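Local coordinates for protein 1,3-alpha-isomaltosidase (Kribbella flavida DSM 17836, PDB 5X3I) that hydrolyses the alpha-1,3-glucosidic linkages of the cyclic tetrasaccharide cyclobis-(1-6)-alpha-nigerosyl, releasing isomaltose inside the cell, at residues Gly551-Ser556 against Met655-Phe660; Glu577-Arg581 against Asp720-Glu724; Ser586-Pro590 against Gln674-Gly678; Glu680-Val686 against Val726-Arg731. The protein carries 1 engineered substitution. One frame throughout, in Å; residues are numbered along the deposited sequence.

Contact 1 of 4, residues Gly551-Ser556 against Met655-Phe660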
loop_
_atom_site.group_PDB
_atom_site.type_symbol
_atom_site.label_atom_id
_atom_site.label_comp_id
_atom_site.label_asym_id
_atom_site.label_seq_id
_atom_site.Cartn_x
_atom_site.Cartn_y
_atom_site.Cartn_z
ATOM N N GLY A 551 10.540 2.538 -1.336
ATOM C CA GLY A 551 11.241 1.375 -1.860
ATOM C C GLY A 551 12.288 0.813 -0.914
ATOM O O GLY A 551 12.330 -0.384 -0.675
ATOM N N LEU A 552 13.120 1.690 -0.362
ATOM C CA LEU A 552 14.187 1.277 0.556
ATOM C C LEU A 552 13.667 0.633 1.837
ATOM O O LEU A 552 14.179 -0.390 2.282
ATOM C CB LEU A 552 15.060 2.474 0.902
ATOM C CG LEU A 552 15.844 2.973 -0.299
ATOM C CD1 LEU A 552 16.469 4.309 -0.026
ATOM C CD2 LEU A 552 16.891 1.930 -0.657
ATOM N N THR A 553 12.650 1.243 2.430
ATOM C CA THR A 553 12.076 0.719 3.654
ATOM C C THR A 553 11.349 -0.590 3.384
ATOM O O THR A 553 11.523 -1.547 4.130
ATOM C CB THR A 553 11.124 1.731 4.327
ATOM O OG1 THR A 553 10.248 2.315 3.361
ATOM C CG2 THR A 553 11.937 2.844 4.996
ATOM N N ALA A 554 10.576 -0.649 2.297
ATOM C CA ALA A 554 9.907 -1.898 1.920
ATOM C C ALA A 554 10.913 -3.031 1.727
ATOM O O ALA A 554 10.697 -4.152 2.177
ATOM C CB ALA A 554 9.071 -1.710 0.656
ATOM N N ALA A 555 12.015 -2.725 1.056
ATOM C CA ALA A 555 13.060 -3.717 0.824
ATOM C C ALA A 555 13.682 -4.214 2.130
ATOM O O ALA A 555 13.978 -5.390 2.271
ATOM C CB ALA A 555 14.132 -3.142 -0.070
ATOM N N SER A 556 13.886 -3.307 3.082
ATOM C CA SER A 556 14.454 -3.700 4.375
ATOM C C SER A 556 13.562 -4.703 5.096
ATOM O O SER A 556 14.015 -5.414 5.983
ATOM C CB SER A 556 14.681 -2.481 5.262
ATOM O OG SER A 556 15.599 -1.584 4.684
ATOM N N MET A 655 16.862 -3.740 -3.672
ATOM C CA MET A 655 17.081 -2.310 -3.593
ATOM C C MET A 655 17.560 -2.075 -2.155
ATOM O O MET A 655 16.765 -2.007 -1.222
ATOM C CB MET A 655 15.777 -1.566 -3.922
ATOM C CG MET A 655 15.838 -0.052 -3.972
ATOM S SD MET A 655 14.217 0.638 -4.365
ATOM C CE MET A 655 14.600 2.362 -4.571
ATOM N N ARG A 656 18.865 -1.866 -2.004
ATOM C CA ARG A 656 19.520 -2.172 -0.734
ATOM C C ARG A 656 20.142 -0.972 -0.049
ATOM O O ARG A 656 21.154 -0.447 -0.518
ATOM C CB ARG A 656 20.590 -3.255 -0.942
ATOM C CG ARG A 656 21.216 -3.791 0.349
ATOM C CD ARG A 656 22.373 -4.738 0.049
ATOM N NE ARG A 656 21.995 -5.777 -0.902
ATOM C CZ ARG A 656 22.853 -6.617 -1.473
ATOM N NH1 ARG A 656 24.146 -6.551 -1.188
ATOM N NH2 ARG A 656 22.421 -7.528 -2.334
ATOM N N PRO A 657 19.547 -0.547 1.077
ATOM C CA PRO A 657 20.166 0.476 1.922
ATOM C C PRO A 657 21.584 0.055 2.289
ATOM O O PRO A 657 21.838 -1.126 2.466
ATOM C CB PRO A 657 19.258 0.510 3.157
ATOM C CG PRO A 657 17.947 0.037 2.674
ATOM C CD PRO A 657 18.260 -1.002 1.626
ATOM N N LEU A 658 22.493 1.007 2.387
ATOM C CA LEU A 658 23.889 0.680 2.632
ATOM C C LEU A 658 24.151 0.027 3.992
ATOM O O LEU A 658 25.200 -0.574 4.184
ATOM C CB LEU A 658 24.755 1.930 2.488
ATOM C CG LEU A 658 25.278 2.225 1.081
ATOM C CD1 LEU A 658 24.149 2.603 0.154
ATOM C CD2 LEU A 658 26.316 3.330 1.120
ATOM N N PHE A 659 23.207 0.109 4.926
ATOM C CA PHE A 659 23.481 -0.433 6.258
ATOM C C PHE A 659 23.518 -1.959 6.261
ATOM O O PHE A 659 24.007 -2.563 7.205
ATOM C CB PHE A 659 22.481 0.101 7.298
ATOM C CG PHE A 659 21.104 -0.519 7.244
ATOM C CD1 PHE A 659 20.825 -1.694 7.916
ATOM C CD2 PHE A 659 20.073 0.121 6.589
ATOM C CE1 PHE A 659 19.559 -2.243 7.886
ATOM C CE2 PHE A 659 18.807 -0.425 6.561
ATOM C CZ PHE A 659 18.551 -1.606 7.213
ATOM N N PHE A 660 23.039 -2.587 5.191
ATOM C CA PHE A 660 23.088 -4.043 5.112
ATOM C C PHE A 660 24.508 -4.549 4.950
ATOM O O PHE A 660 24.917 -5.508 5.598
ATOM C CB PHE A 660 22.223 -4.561 3.955
ATOM C CG PHE A 660 20.768 -4.663 4.300
ATOM C CD1 PHE A 660 20.246 -5.842 4.787
ATOM C CD2 PHE A 660 19.938 -3.571 4.172
ATOM C CE1 PHE A 660 18.918 -5.932 5.122
ATOM C CE2 PHE A 660 18.605 -3.652 4.510
ATOM C CZ PHE A 660 18.093 -4.832 4.981
#
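Ser556 brings its hydroxyl from helix 541-556 to Pro657 and two phenylalanine rings. Its OG lies 3.5 Å from CG of Pro657 and, at the edge of the Phe660 ring, 3.7 Å from CE2; Phe659 comes close too. The polarity of OG is met within its own helix: it bonds to the carbonyl O of Leu552 (3.0 Å), on the face of that carbonyl opposite to Ser556 N. This follows from chi1 of -62°, which sets OG beside the backbone N. Without this hydroxyl, as with an alanine here, the Leu552 carbonyl would probably keep the helical N-H alone, and a small gap is likely beside Pro657 and the rings. One turn back, Leu552 sends CD2 against the Pro657 ring and, at 4.0 Å, against CG of Met655. Ala555 suits the close passage of helix and strand, its CB only 3.1 Å from the carbonyl O of Met655. Gly551 serves a similar end: the extended Met655 chain lays SD over its backbone, where a side chain would collide. CD2 of Phe660 sits over the rim of the Phe659 ring, and His228 meets both rings edge-to-face. Strand 655-656, paired with strand 675-677, thus packs on barrel helix 541-556, with strand 185-188 and helix 277-288 adjoining the aromatic end.

Contact 2 of 4, residues Glu577-Arg581 against Asp720-Glu724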
loop_
_atom_site.group_PDB
_atom_site.type_symbol
_atom_site.label_atom_id
_atom_site.label_comp_id
_atom_site.label_asym_id
_atom_site.label_seq_id
_atom_site.Cartn_x
_atom_site.Cartn_y
_atom_site.Cartn_z
ATOM N N GLU A 577 12.349 17.852 -16.722
ATOM C CA GLU A 577 13.461 17.577 -15.821
ATOM C C GLU A 577 13.096 16.543 -14.755
ATOM O O GLU A 577 13.840 15.597 -14.536
ATOM C CB GLU A 577 13.955 18.866 -15.152
ATOM C CG GLU A 577 15.091 18.647 -14.168
ATOM C CD GLU A 577 15.568 19.941 -13.520
ATOM O OE1 GLU A 577 14.812 20.927 -13.541
ATOM O OE2 GLU A 577 16.693 19.965 -12.987
ATOM N N LEU A 578 11.963 16.729 -14.093
ATOM C CA LEU A 578 11.492 15.751 -13.114
ATOM C C LEU A 578 11.282 14.385 -13.768
ATOM O O LEU A 578 11.712 13.371 -13.242
ATOM C CB LEU A 578 10.191 16.220 -12.457
ATOM C CG LEU A 578 9.469 15.199 -11.576
ATOM C CD1 LEU A 578 10.358 14.738 -10.445
ATOM C CD2 LEU A 578 8.142 15.745 -11.045
ATOM N N TYR A 579 10.630 14.375 -14.923
ATOM C CA TYR A 579 10.332 13.124 -15.624
ATOM C C TYR A 579 11.612 12.334 -15.908
ATOM O O TYR A 579 11.702 11.157 -15.584
ATOM C CB TYR A 579 9.579 13.416 -16.918
ATOM C CG TYR A 579 9.060 12.202 -17.668
ATOM C CD1 TYR A 579 8.009 11.444 -17.167
ATOM C CD2 TYR A 579 9.601 11.841 -18.891
ATOM C CE1 TYR A 579 7.521 10.348 -17.866
ATOM C CE2 TYR A 579 9.120 10.752 -19.601
ATOM C CZ TYR A 579 8.081 10.006 -19.084
ATOM O OH TYR A 579 7.602 8.925 -19.792
ATOM N N LEU A 580 12.611 13.002 -16.471
ATOM C CA LEU A 580 13.855 12.334 -16.850
ATOM C C LEU A 580 14.733 11.977 -15.655
ATOM O O LEU A 580 15.419 10.969 -15.685
ATOM C CB LEU A 580 14.639 13.196 -17.843
ATOM C CG LEU A 580 13.989 13.253 -19.229
ATOM C CD1 LEU A 580 14.615 14.337 -20.078
ATOM C CD2 LEU A 580 14.087 11.893 -19.919
ATOM N N ARG A 581 14.717 12.796 -14.604
ATOM C CA ARG A 581 15.398 12.407 -13.368
ATOM C C ARG A 581 14.731 11.157 -12.798
ATOM O O ARG A 581 15.395 10.226 -12.383
ATOM C CB ARG A 581 15.377 13.531 -12.321
ATOM C CG ARG A 581 16.177 14.782 -12.682
ATOM C CD ARG A 581 17.624 14.481 -13.044
ATOM N NE ARG A 581 18.449 15.684 -12.973
ATOM C CZ ARG A 581 19.677 15.785 -13.467
ATOM N NH1 ARG A 581 20.228 14.755 -14.091
ATOM N NH2 ARG A 581 20.349 16.919 -13.350
ATOM N N ASP A 720 29.495 15.430 -12.851
ATOM C CA ASP A 720 28.460 16.179 -13.549
ATOM C C ASP A 720 27.208 15.337 -13.740
ATOM O O ASP A 720 27.290 14.130 -13.943
ATOM C CB ASP A 720 28.961 16.665 -14.905
ATOM C CG ASP A 720 30.090 17.651 -14.779
ATOM O OD1 ASP A 720 30.265 18.203 -13.680
ATOM O OD2 ASP A 720 30.798 17.876 -15.776
ATOM N N VAL A 721 26.049 15.978 -13.679
ATOM C CA VAL A 721 24.808 15.265 -13.924
ATOM C C VAL A 721 23.931 15.947 -14.967
ATOM O O VAL A 721 22.891 16.509 -14.650
ATOM C CB VAL A 721 24.012 15.075 -12.621
ATOM C CG1 VAL A 721 24.609 13.941 -11.818
ATOM C CG2 VAL A 721 23.989 16.362 -11.801
ATOM N N PRO A 722 24.339 15.865 -16.242
ATOM C CA PRO A 722 23.417 16.237 -17.316
ATOM C C PRO A 722 22.256 15.251 -17.302
ATOM O O PRO A 722 22.375 14.225 -16.653
ATOM C CB PRO A 722 24.267 16.095 -18.574
ATOM C CG PRO A 722 25.266 15.051 -18.215
ATOM C CD PRO A 722 25.589 15.295 -16.768
ATOM N N LEU A 723 21.154 15.557 -17.970
ATOM C CA LEU A 723 19.964 14.712 -17.871
ATOM C C LEU A 723 20.189 13.256 -18.303
ATOM O O LEU A 723 19.452 12.369 -17.895
ATOM C CB LEU A 723 18.822 15.333 -18.675
ATOM C CG LEU A 723 18.296 16.628 -18.041
ATOM C CD1 LEU A 723 17.119 17.216 -18.788
ATOM C CD2 LEU A 723 17.913 16.374 -16.597
ATOM N N GLU A 724 21.229 12.986 -19.080
ATOM C CA GLU A 724 21.427 11.620 -19.545
ATOM C C GLU A 724 22.173 10.777 -18.516
ATOM O O GLU A 724 22.438 9.607 -18.745
ATOM C CB GLU A 724 22.176 11.596 -20.881
ATOM C CG GLU A 724 23.622 12.029 -20.811
ATOM C CD GLU A 724 23.824 13.467 -21.242
ATOM O OE1 GLU A 724 24.976 13.820 -21.568
ATOM O OE2 GLU A 724 22.839 14.244 -21.254
HETATM O O HOH W 1 18.026 12.128 -15.816
#
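Helix 576-586 of the TIM-barrel domain meets the C-terminal domain here through an arginine that grips loop carbonyls: Arg581 reaches from the helix to the loop between strands 715-720 and 728-731. NH1 and NH2 converge end-on upon a single acceptor, the carbonyl O of Val721. The NH2 bond is the shorter and straighter, 2.9 Å from that O with an angle of 160° at the hydrogen. NH1, 3.2 Å from the same O, comes from well above the carbonyl plane and also makes a weak bond to the Pro722 carbonyl. A bend at chi2 (-54°) turns the arginine chain across Leu723, whose CD2 sits over the centre of one guanidinium face, 3.6 Å from CZ. The other branch of Leu723 meets the helix as well, CD1 to Leu580 CD1 at 4.0 Å. Trp541 and Phe544 of helix 541-556 also touch Arg581. Arginine fits because its flat head can spend N-H groups on carbonyls at its edge while a leucine methyl covers a face. Since these acceptors are neutral, the carbonyl dipoles probably stabilise the guanidinium charge, with no carboxylate partner in this contact.

Contact 3 of 4, residues Ser586-Pro590 against Gln674-Gly678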
loop_
_atom_site.group_PDB
_atom_site.type_symbol
_atom_site.label_atom_id
_atom_site.label_comp_id
_atom_site.label_asym_id
_atom_site.label_seq_id
_atom_site.Cartn_x
_atom_site.Cartn_y
_atom_site.Cartn_z
ATOM N N SER A 586 14.693 5.281 -12.014
ATOM C CA SER A 586 13.783 4.135 -12.018
ATOM C C SER A 586 14.314 2.962 -12.843
ATOM O O SER A 586 14.046 1.807 -12.525
ATOM C CB SER A 586 12.412 4.551 -12.534
ATOM O OG SER A 586 11.824 5.486 -11.658
ATOM N N ALA A 587 15.096 3.269 -13.873
ATOM C CA ALA A 587 15.780 2.244 -14.669
ATOM C C ALA A 587 16.718 1.387 -13.808
ATOM O O ALA A 587 17.131 0.294 -14.182
ATOM C CB ALA A 587 16.548 2.904 -15.809
ATOM N N PHE A 588 17.110 1.957 -12.685
ATOM C CA PHE A 588 17.901 1.315 -11.635
ATOM C C PHE A 588 17.113 0.800 -10.397
ATOM O O PHE A 588 17.661 0.698 -9.299
ATOM C CB PHE A 588 19.071 2.223 -11.306
ATOM C CG PHE A 588 20.017 2.373 -12.480
ATOM C CD1 PHE A 588 19.948 3.472 -13.312
ATOM C CD2 PHE A 588 20.911 1.364 -12.797
ATOM C CE1 PHE A 588 20.792 3.597 -14.389
ATOM C CE2 PHE A 588 21.760 1.486 -13.882
ATOM C CZ PHE A 588 21.695 2.595 -14.683
ATOM N N MET A 589 15.797 0.675 -10.530
ATOM C CA MET A 589 14.945 0.175 -9.448
ATOM C C MET A 589 14.331 -1.188 -9.828
ATOM O O MET A 589 14.373 -1.563 -10.991
ATOM C CB MET A 589 13.856 1.186 -9.140
ATOM C CG MET A 589 14.377 2.486 -8.535
ATOM S SD MET A 589 13.041 3.631 -8.236
ATOM C CE MET A 589 13.946 5.166 -8.188
ATOM N N PRO A 590 13.853 -1.972 -8.835
ATOM C CA PRO A 590 13.332 -3.302 -9.167
ATOM C C PRO A 590 12.252 -3.301 -10.263
ATOM O O PRO A 590 12.246 -4.185 -11.101
ATOM C CB PRO A 590 12.752 -3.788 -7.837
ATOM C CG PRO A 590 13.570 -3.091 -6.803
ATOM C CD PRO A 590 13.818 -1.724 -7.381
ATOM N N GLN A 674 20.687 6.970 -1.236
ATOM C CA GLN A 674 21.586 6.067 -1.949
ATOM C C GLN A 674 21.260 4.624 -1.657
ATOM O O GLN A 674 20.787 4.300 -0.577
ATOM C CB GLN A 674 23.047 6.310 -1.561
ATOM C CG GLN A 674 23.601 7.629 -1.969
ATOM C CD GLN A 674 25.073 7.755 -1.652
ATOM O OE1 GLN A 674 25.677 8.784 -1.920
ATOM N NE2 GLN A 674 25.654 6.707 -1.091
ATOM N N TYR A 675 21.533 3.751 -2.611
ATOM C CA TYR A 675 21.353 2.328 -2.383
ATOM C C TYR A 675 22.167 1.492 -3.346
ATOM O O TYR A 675 22.586 1.963 -4.400
ATOM C CB TYR A 675 19.874 1.947 -2.492
ATOM C CG TYR A 675 19.257 2.260 -3.832
ATOM C CD1 TYR A 675 18.758 3.524 -4.108
ATOM C CD2 TYR A 675 19.163 1.284 -4.823
ATOM C CE1 TYR A 675 18.190 3.814 -5.324
ATOM C CE2 TYR A 675 18.593 1.563 -6.037
ATOM C CZ TYR A 675 18.117 2.826 -6.290
ATOM O OH TYR A 675 17.560 3.108 -7.505
ATOM N N LEU A 676 22.375 0.238 -2.982
ATOM C CA LEU A 676 22.967 -0.724 -3.884
ATOM C C LEU A 676 21.838 -1.449 -4.609
ATOM O O LEU A 676 20.881 -1.886 -3.971
ATOM C CB LEU A 676 23.843 -1.719 -3.128
ATOM C CG LEU A 676 25.072 -1.130 -2.433
ATOM C CD1 LEU A 676 25.618 -2.117 -1.431
ATOM C CD2 LEU A 676 26.131 -0.774 -3.460
ATOM N N LEU A 677 21.936 -1.545 -5.932
ATOM C CA LEU A 677 21.023 -2.384 -6.688
ATOM C C LEU A 677 21.710 -3.729 -6.871
ATOM O O LEU A 677 22.625 -3.869 -7.682
ATOM C CB LEU A 677 20.691 -1.735 -8.031
ATOM C CG LEU A 677 19.813 -2.508 -9.024
ATOM C CD1 LEU A 677 18.373 -2.491 -8.575
ATOM C CD2 LEU A 677 19.936 -1.908 -10.410
ATOM N N GLY A 678 21.228 -4.733 -6.158
ATOM C CA GLY A 678 21.973 -5.968 -6.029
ATOM C C GLY A 678 23.326 -5.737 -5.369
ATOM O O GLY A 678 23.580 -4.677 -4.800
#
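Tyr675 brings its hydroxyl against the backbone of Phe588 and CG of Met589, and its OH donates to the carbonyl O of Phe588 at 3.0 Å. That oxygen lies near the plane of the tyrosine ring, at its edge, whereas the hydroxyl stands well above the plane of the carbonyl, 63° out of it. On the methionine side CG is 3.4 Å from OH, the two side chains crossing at about a right angle. A chi1 of 59° places the ring between the backbone N and carbonyl carbon of Tyr675, projecting it from strand 675-677 to the turn. Leu677, two residues on and on the same side of the strand, packs on the same carbonyl: its CD1 is 3.3 Å from Phe588 O, and its CD2 meets the edge of the Phe588 ring, 4.2 Å from CD2. The type I turn from Ser586 to Met589 follows helix 576-586 and presents this carbonyl to the C-terminal domain. Arg633 of helix 622-650 takes the neighbouring carbonyls of Ala587 and Met589. A buried C=O beside leucine methyls needs a donor, and tyrosine supplies one on an otherwise apolar ring, probably repaying part of the cost of burial.

Contact 4 of 4, residues Glu680-Val686 against Val726-Arg731. With SO4 (sulfate ion), chain J.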
loop_
_atom_site.group_PDB
_atom_site.type_symbol
_atom_site.label_atom_id
_atom_site.label_comp_id
_atom_site.label_asym_id
_atom_site.label_seq_id
_atom_site.Cartn_x
_atom_site.Cartn_y
_atom_site.Cartn_z
ATOM N N GLU A 680 26.373 -5.493 -6.856
ATOM C CA GLU A 680 27.418 -4.782 -7.597
ATOM C C GLU A 680 27.271 -3.301 -7.937
ATOM O O GLU A 680 28.257 -2.665 -8.288
ATOM C CB GLU A 680 27.657 -5.527 -8.917
ATOM C CG GLU A 680 27.599 -7.041 -8.802
ATOM C CD GLU A 680 28.621 -7.627 -7.841
ATOM O OE1 GLU A 680 29.524 -6.903 -7.388
ATOM O OE2 GLU A 680 28.526 -8.828 -7.545
ATOM N N LEU A 681 26.081 -2.731 -7.822
ATOM C CA LEU A 681 25.882 -1.371 -8.317
ATOM C C LEU A 681 25.347 -0.437 -7.245
ATOM O O LEU A 681 24.378 -0.757 -6.579
ATOM C CB LEU A 681 24.919 -1.356 -9.506
ATOM C CG LEU A 681 25.312 -2.044 -10.815
ATOM C CD1 LEU A 681 24.123 -2.060 -11.771
ATOM C CD2 LEU A 681 26.500 -1.357 -11.450
ATOM N N LEU A 682 25.957 0.736 -7.127
ATOM C CA LEU A 682 25.495 1.761 -6.206
ATOM C C LEU A 682 24.830 2.887 -6.982
ATOM O O LEU A 682 25.409 3.460 -7.905
ATOM C CB LEU A 682 26.657 2.286 -5.354
ATOM C CG LEU A 682 26.308 3.188 -4.167
ATOM C CD1 LEU A 682 27.348 3.050 -3.086
ATOM C CD2 LEU A 682 26.217 4.628 -4.601
ATOM N N ILE A 683 23.601 3.190 -6.601
ATOM C CA ILE A 683 22.795 4.180 -7.294
ATOM C C ILE A 683 22.612 5.426 -6.433
ATOM O O ILE A 683 22.444 5.318 -5.225
ATOM C CB ILE A 683 21.410 3.613 -7.653
ATOM C CG1 ILE A 683 21.518 2.161 -8.132
ATOM C CG2 ILE A 683 20.711 4.505 -8.654
ATOM C CD1 ILE A 683 22.401 1.969 -9.351
ATOM N N ASN A 684 22.640 6.595 -7.058
ATOM C CA ASN A 684 22.385 7.845 -6.354
ATOM C C ASN A 684 21.490 8.786 -7.145
ATOM O O ASN A 684 21.977 9.690 -7.818
ATOM C CB ASN A 684 23.705 8.546 -6.019
ATOM C CG ASN A 684 23.515 9.736 -5.096
ATOM O OD1 ASN A 684 22.456 9.912 -4.505
ATOM N ND2 ASN A 684 24.549 10.560 -4.972
ATOM N N PRO A 685 20.171 8.590 -7.043
ATOM C CA PRO A 685 19.167 9.331 -7.797
ATOM C C PRO A 685 19.361 10.828 -7.680
ATOM O O PRO A 685 19.741 11.298 -6.607
ATOM C CB PRO A 685 17.855 8.909 -7.136
ATOM C CG PRO A 685 18.143 7.573 -6.578
ATOM C CD PRO A 685 19.556 7.621 -6.123
ATOM N N VAL A 686 19.085 11.578 -8.738
ATOM C CA VAL A 686 19.188 13.015 -8.613
ATOM C C VAL A 686 17.807 13.538 -8.246
ATOM O O VAL A 686 16.882 13.545 -9.050
ATOM C CB VAL A 686 19.701 13.656 -9.904
ATOM C CG1 VAL A 686 19.857 15.152 -9.723
ATOM C CG2 VAL A 686 21.019 13.039 -10.292
ATOM N N VAL A 726 22.584 9.510 -14.358
ATOM C CA VAL A 726 22.351 9.432 -12.923
ATOM C C VAL A 726 23.581 8.728 -12.398
ATOM O O VAL A 726 24.041 7.772 -13.014
ATOM C CB VAL A 726 21.054 8.650 -12.551
ATOM C CG1 VAL A 726 20.989 7.287 -13.254
ATOM C CG2 VAL A 726 20.947 8.454 -11.049
ATOM N N PRO A 727 24.124 9.198 -11.262
ATOM C CA PRO A 727 25.367 8.581 -10.802
ATOM C C PRO A 727 25.178 7.128 -10.425
ATOM O O PRO A 727 24.295 6.799 -9.642
ATOM C CB PRO A 727 25.755 9.435 -9.587
ATOM C CG PRO A 727 25.145 10.763 -9.867
ATOM C CD PRO A 727 23.838 10.457 -10.552
ATOM N N VAL A 728 26.028 6.277 -10.982
ATOM C CA VAL A 728 25.997 4.845 -10.761
ATOM C C VAL A 728 27.431 4.356 -10.718
ATOM O O VAL A 728 28.244 4.739 -11.547
ATOM C CB VAL A 728 25.230 4.092 -11.875
ATOM C CG1 VAL A 728 25.385 2.584 -11.713
ATOM C CG2 VAL A 728 23.777 4.480 -11.896
ATOM N N TYR A 729 27.737 3.500 -9.760
ATOM C CA TYR A 729 29.089 3.013 -9.593
ATOM C C TYR A 729 29.068 1.510 -9.439
ATOM O O TYR A 729 28.181 0.961 -8.806
ATOM C CB TYR A 729 29.760 3.688 -8.386
ATOM C CG TYR A 729 29.862 5.185 -8.549
ATOM C CD1 TYR A 729 30.975 5.761 -9.142
ATOM C CD2 TYR A 729 28.836 6.017 -8.142
ATOM C CE1 TYR A 729 31.065 7.120 -9.317
ATOM C CE2 TYR A 729 28.921 7.383 -8.305
ATOM C CZ TYR A 729 30.039 7.927 -8.895
ATOM O OH TYR A 729 30.129 9.279 -9.070
ATOM N N CYS A 730 30.050 0.849 -10.030
ATOM C CA CYS A 730 30.120 -0.596 -9.998
ATOM C C CYS A 730 31.324 -1.050 -9.192
ATOM O O CYS A 730 32.379 -0.429 -9.249
ATOM C CB CYS A 730 30.186 -1.162 -11.422
ATOM S SG CYS A 730 30.246 -2.947 -11.519
ATOM N N ARG A 731 31.156 -2.128 -8.441
ATOM C CA ARG A 731 32.271 -2.727 -7.729
ATOM C C ARG A 731 33.308 -3.159 -8.754
ATOM O O ARG A 731 32.987 -3.871 -9.705
ATOM C CB ARG A 731 31.813 -3.911 -6.877
ATOM C CG ARG A 731 30.943 -3.509 -5.694
ATOM C CD ARG A 731 30.449 -4.715 -4.907
ATOM N NE ARG A 731 31.531 -5.436 -4.250
ATOM C CZ ARG A 731 31.896 -6.681 -4.541
ATOM N NH1 ARG A 731 31.264 -7.366 -5.483
ATOM N NH2 ARG A 731 32.899 -7.247 -3.883
HETATM S S SO4 J . 33.907 -10.523 -5.677
HETATM O O1 SO4 J . 35.062 -10.645 -6.557
HETATM O O2 SO4 J . 33.517 -11.841 -5.189
HETATM O O3 SO4 J . 34.251 -9.669 -4.544
HETATM O O4 SO4 J . 32.798 -9.928 -6.411
#
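Ile683 and Val728 run alongside each other in the same direction, with CD1 of the isoleucine 3.8 Å from CG2 of the valine, in the densely packed middle of this strand pair. On the same face of the sheet Leu681 sets CD2 against CB of Cys730 at 3.7 Å; branched and small apolar residues fill such a buried face without leaving polar groups to satisfy. Leu682 and Tyr729 occupy the other face, against Trp703 and Leu698. Their backbones exchange both bonds of an antiparallel hydrogen-bonded pair: Leu682 N reaches Tyr729 O at 2.8 Å, and Tyr729 N returns to Leu682 O. Strands 681-683 and 728-731 are central neighbours in the antiparallel sheet of the family 31 C-terminal domain, running at 159° to each other. Beyond the regular strand Asn684 N still bonds to Pro727 O, and the ring of Pro727 packs its CD on CG2 of Val686.

At the opposite end Arg731 is partly exposed, and a salt bridge adds to a backbone bond. There Arg731 N bonds to Glu680 O, and Arg731 NH1 lies 2.6 Å from Glu680 OE1, using the syn lone pair of that oxygen, with the carboxylate and guanidinium planes 35° apart. The bend at chi3 (66°) brings the guanidinium alongside the glutamate, while its outer edge binds a sulfate, probably from the crystallisation liquor, through NH1 to O4 and NH2 to O3 (2.9 Å). A leucine in place of Arg731 would probably leave the carboxylate of Glu680 without this cationic mate and the sulfate without its two donors.

How the contacts relate
Contacts 1, 2 and 3 each join the TIM-barrel domain to the C-terminal domain, whereas contact 4 lies within the latter. Contacts 1, 3 and 4 meet through one antiparallel sheet: strand 675-677 lies between 655-656 and 681-683, with probable hydrogen bonds from Arg656 N to Leu676 O (2.8 Å) and between Tyr675 O and Ile683 N (2.7 Å). The centres of contacts 3 and 4 are about 8 Å apart, those of contacts 1 and 3 about 10 Å. Contact 2 joins the group by packing, Arg581 NE lying 3.6 Å from Val686 CG1, and stands about 23 Å from contact 1 between centres. All four lie away from the active-site residues, including the engineered Ala471, at the position of the probable nucleophile.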